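Local coordinates for protein 3-chlorocatechol 1,2-dioxygenase (Rhodococcus opacus, PDB 2BOY) that probably catalyses the ferric-iron-dependent intradiol cleavage of catechols, in particular 3-chlorocatechol, in the breakdown of chlorinated aromatic compounds, at residues A15-N18 / A19-D23; G217-A221 / N222-P226. All coordinates share one frame; numbering follows the deposited sequence.

Contact 1 (A15-N18 / A19-D23)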
# COMPACT_ATOMS: atom_id res chain seq x y z
N ALA A 15 2.53 1.64 -12.94
CA ALA A 15 3.46 1.27 -14.01
C ALA A 15 4.87 1.16 -13.48
O ALA A 15 5.63 0.24 -13.84
CB ALA A 15 3.41 2.28 -15.15
N ALA A 16 5.25 2.12 -12.64
CA ALA A 16 6.58 2.14 -12.08
C ALA A 16 6.83 0.91 -11.20
O ALA A 16 7.92 0.32 -11.23
CB ALA A 16 6.78 3.44 -11.28
N ILE A 17 5.83 0.51 -10.41
CA ILE A 17 6.00 -0.67 -9.55
C ILE A 17 6.12 -1.92 -10.44
O ILE A 17 6.95 -2.78 -10.21
CB ILE A 17 4.84 -0.77 -8.60
CG1 ILE A 17 5.02 0.27 -7.48
CG2 ILE A 17 4.73 -2.16 -8.00
CD1 ILE A 17 3.75 0.59 -6.84
N ASN A 18 5.30 -1.97 -11.49
CA ASN A 18 5.36 -3.12 -12.43
C ASN A 18 6.69 -3.20 -13.21
O ASN A 18 7.15 -4.27 -13.56
CB ASN A 18 4.12 -3.14 -13.35
CG ASN A 18 2.88 -3.72 -12.65
OD1 ASN A 18 3.00 -4.58 -11.78
ND2 ASN A 18 1.71 -3.24 -13.00
N ALA A 19 7.32 -2.06 -13.48
CA ALA A 19 8.64 -2.07 -14.14
C ALA A 19 9.68 -2.68 -13.21
O ALA A 19 10.54 -3.43 -13.63
CB ALA A 19 9.05 -0.64 -14.53
N VAL A 20 9.59 -2.35 -11.93
CA VAL A 20 10.48 -2.93 -10.94
C VAL A 20 10.26 -4.45 -10.79
O VAL A 20 11.21 -5.23 -10.66
CB VAL A 20 10.33 -2.24 -9.55
CG1 VAL A 20 11.17 -2.97 -8.49
CG2 VAL A 20 10.77 -0.78 -9.65
N ILE A 21 8.99 -4.87 -10.75
CA ILE A 21 8.71 -6.31 -10.70
C ILE A 21 9.39 -7.04 -11.87
O ILE A 21 10.01 -8.07 -11.67
CB ILE A 21 7.18 -6.56 -10.74
CG1 ILE A 21 6.57 -6.21 -9.37
CG2 ILE A 21 6.89 -8.03 -11.19
CD1 ILE A 21 5.06 -6.19 -9.34
N LYS A 22 9.26 -6.48 -13.05
CA LYS A 22 9.85 -7.08 -14.26
C LYS A 22 11.37 -7.08 -14.23
O LYS A 22 11.99 -8.10 -14.54
CB LYS A 22 9.39 -6.34 -15.50
CG LYS A 22 9.88 -6.94 -16.78
CD LYS A 22 9.02 -6.49 -17.97
CE LYS A 22 9.74 -6.74 -19.30
NZ LYS A 22 8.77 -6.55 -20.42
N ASP A 23 11.97 -5.96 -13.85
CA ASP A 23 13.43 -5.82 -13.85
C ASP A 23 14.05 -6.68 -12.75
O ASP A 23 15.06 -7.37 -12.97
CB ASP A 23 13.80 -4.35 -13.72
CG ASP A 23 15.29 -4.09 -13.95
OD1 ASP A 23 15.99 -3.81 -12.95
OD2 ASP A 23 15.83 -4.14 -15.09
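From Ala15 O to Ala19 N (2.9 Å) and on to Lys22 N, which reaches Asn18 O at 3.1 Å, four successive i-to-i+4 backbone bonds make this one continuous run of about two and a half turns of α-helix, part of the N-terminal helix 3-24. The bond from Ile21 N to Ile17 O is the straightest, with an N-H...O angle of 163° and the donor in the carbonyl plane. Ile17 and Ile21, one turn apart, put branched apolar chains on the buried face, where Ile17 CG2 meets Ile21 CD1 at 4.3 Å. Ile17 also touches bound phospholipid and packs on Phe55 of the second subunit, a setting that suits a purely hydrocarbon side chain. The small Ala16 lets the helix come close to Ala16 of the second subunit, and Val20 packs there on Met13 of that subunit. Asn18 lies beside Ile21, both side chains pointing the same way. Its amide faces two ways chemically: ND2 donates to Phe54 O of the second subunit, whereas OD1 is buried with no polar partner. With CG beside the backbone N and anti to the carbonyl carbon (chi1 -79°), Asn18 lays OD1 against a methyl group, 3.6 Å from Ile21 CD1.

Contact 2 (G217-A221 / N222-P226)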
# COMPACT_ATOMS: atom_id res chain seq x y z
N GLY A 217 22.04 13.01 9.44
CA GLY A 217 22.36 12.69 8.05
C GLY A 217 21.76 11.41 7.51
O GLY A 217 22.06 11.03 6.39
N SER A 218 20.91 10.73 8.28
CA SER A 218 20.32 9.49 7.82
C SER A 218 18.96 9.27 8.50
O SER A 218 18.68 8.20 9.05
CB SER A 218 21.27 8.30 8.05
OG SER A 218 21.94 8.43 9.29
N ASP A 219 18.13 10.30 8.49
CA ASP A 219 16.78 10.21 9.05
C ASP A 219 16.02 9.17 8.25
O ASP A 219 15.86 9.32 7.02
CB ASP A 219 16.13 11.57 8.88
CG ASP A 219 14.73 11.65 9.43
OD1 ASP A 219 14.21 10.71 10.10
OD2 ASP A 219 14.05 12.67 9.19
N VAL A 220 15.55 8.12 8.92
CA VAL A 220 14.67 7.13 8.24
C VAL A 220 13.49 7.82 7.45
O VAL A 220 13.05 7.34 6.38
CB VAL A 220 14.11 6.07 9.24
CG1 VAL A 220 13.16 6.72 10.17
CG2 VAL A 220 13.40 4.90 8.48
N ALA A 221 12.99 8.92 7.98
CA ALA A 221 11.87 9.64 7.37
C ALA A 221 12.28 10.71 6.34
O ALA A 221 11.41 11.34 5.74
CB ALA A 221 11.00 10.27 8.48
N ASN A 222 13.58 10.96 6.18
CA ASN A 222 14.06 11.95 5.18
C ASN A 222 13.49 13.34 5.37
O ASN A 222 13.22 14.06 4.38
CB ASN A 222 13.80 11.46 3.75
CG ASN A 222 14.75 10.40 3.34
OD1 ASN A 222 14.36 9.25 3.08
ND2 ASN A 222 16.04 10.75 3.28
N ALA A 223 13.31 13.74 6.63
CA ALA A 223 12.62 14.99 6.92
C ALA A 223 13.55 16.07 7.51
O ALA A 223 13.06 17.11 7.98
CB ALA A 223 11.43 14.72 7.89
N VAL A 224 14.87 15.83 7.50
CA VAL A 224 15.78 16.84 8.03
C VAL A 224 16.03 17.87 6.92
O VAL A 224 16.23 17.52 5.76
CB VAL A 224 17.11 16.26 8.54
CG1 VAL A 224 18.15 17.37 8.88
CG2 VAL A 224 16.88 15.34 9.75
N LYS A 225 15.98 19.14 7.30
CA LYS A 225 16.41 20.23 6.40
C LYS A 225 17.42 21.11 7.16
O LYS A 225 17.38 21.23 8.41
CB LYS A 225 15.19 21.05 5.89
CG LYS A 225 14.07 20.19 5.24
CD LYS A 225 12.92 21.09 4.80
CE LYS A 225 11.67 20.34 4.28
NZ LYS A 225 10.60 21.37 4.00
N PRO A 226 18.37 21.69 6.43
CA PRO A 226 19.49 22.37 7.06
C PRO A 226 19.05 23.58 7.88
O PRO A 226 19.75 23.90 8.82
CB PRO A 226 20.39 22.79 5.89
CG PRO A 226 19.52 22.75 4.65
CD PRO A 226 18.42 21.73 4.94
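Asp219 turns its carboxylate back over the chain that follows it, and the two oxygens take hold of different backbone N-H groups. CG stands anti to the backbone N (chi1 -179°), which carries the group over the type I β turn from Asp219 to Asn222. OD1 accepts from Ala221 N at 3.0 Å, forming an Asx turn, while OD2 reaches one residue past the β turn to Ala223 N at 2.9 Å. Both donors approach from above the carboxylate plane, steeply at OD1 (76°) and less so at OD2 (43°). The main chain adds the turn's own bond, Asn222 N to Asp219 O at 2.9 Å. The CB of Asn222 lies against the Ala221 carbonyl and its amide lies over the turn near Asp219 O; the residue has a positive phi, a conformation that asparagine tolerates better than most residues. Val224 CG2 lies 3.9 Å from Asp219 CB, giving the acid's aliphatic part an apolar neighbour. The small methyl of Ala221 lies near the bound benzhydroxamic acid. OD2 also forms a salt bridge with Arg188, a residue of the benzhydroxamic acid pocket. Replacing Asp219 by an alanine would probably leave Arg188 without this carboxylate partner and the N-H groups of Ala221 and Ala223 without an acceptor. The buried carboxylate thus probably balances the guanidinium charge while tying the loop to the pocket wall.

Contact 1 comes first along the chain, in helix 3-24 of the N-terminal family region; contact 2 follows much later, in the loop joining strands 204-210 and 229-236 of the dioxygenase region. Their centres lie 27 Å apart, with about 17 Å between nearest atoms, so they do not touch and share no helix or strand. Contact 1 is peripheral, about 32 Å from the centre of the chain, and faces the second subunit and bound phospholipid. Contact 2 sits about 10 Å from that centre, beside strand 187-197, which carries the iron ligands His191 and His193. Contact 1 thus belongs to the dimer and lipid-facing part of the chain, whereas contact 2 probably helps to hold Arg188, at the benzhydroxamic acid pocket.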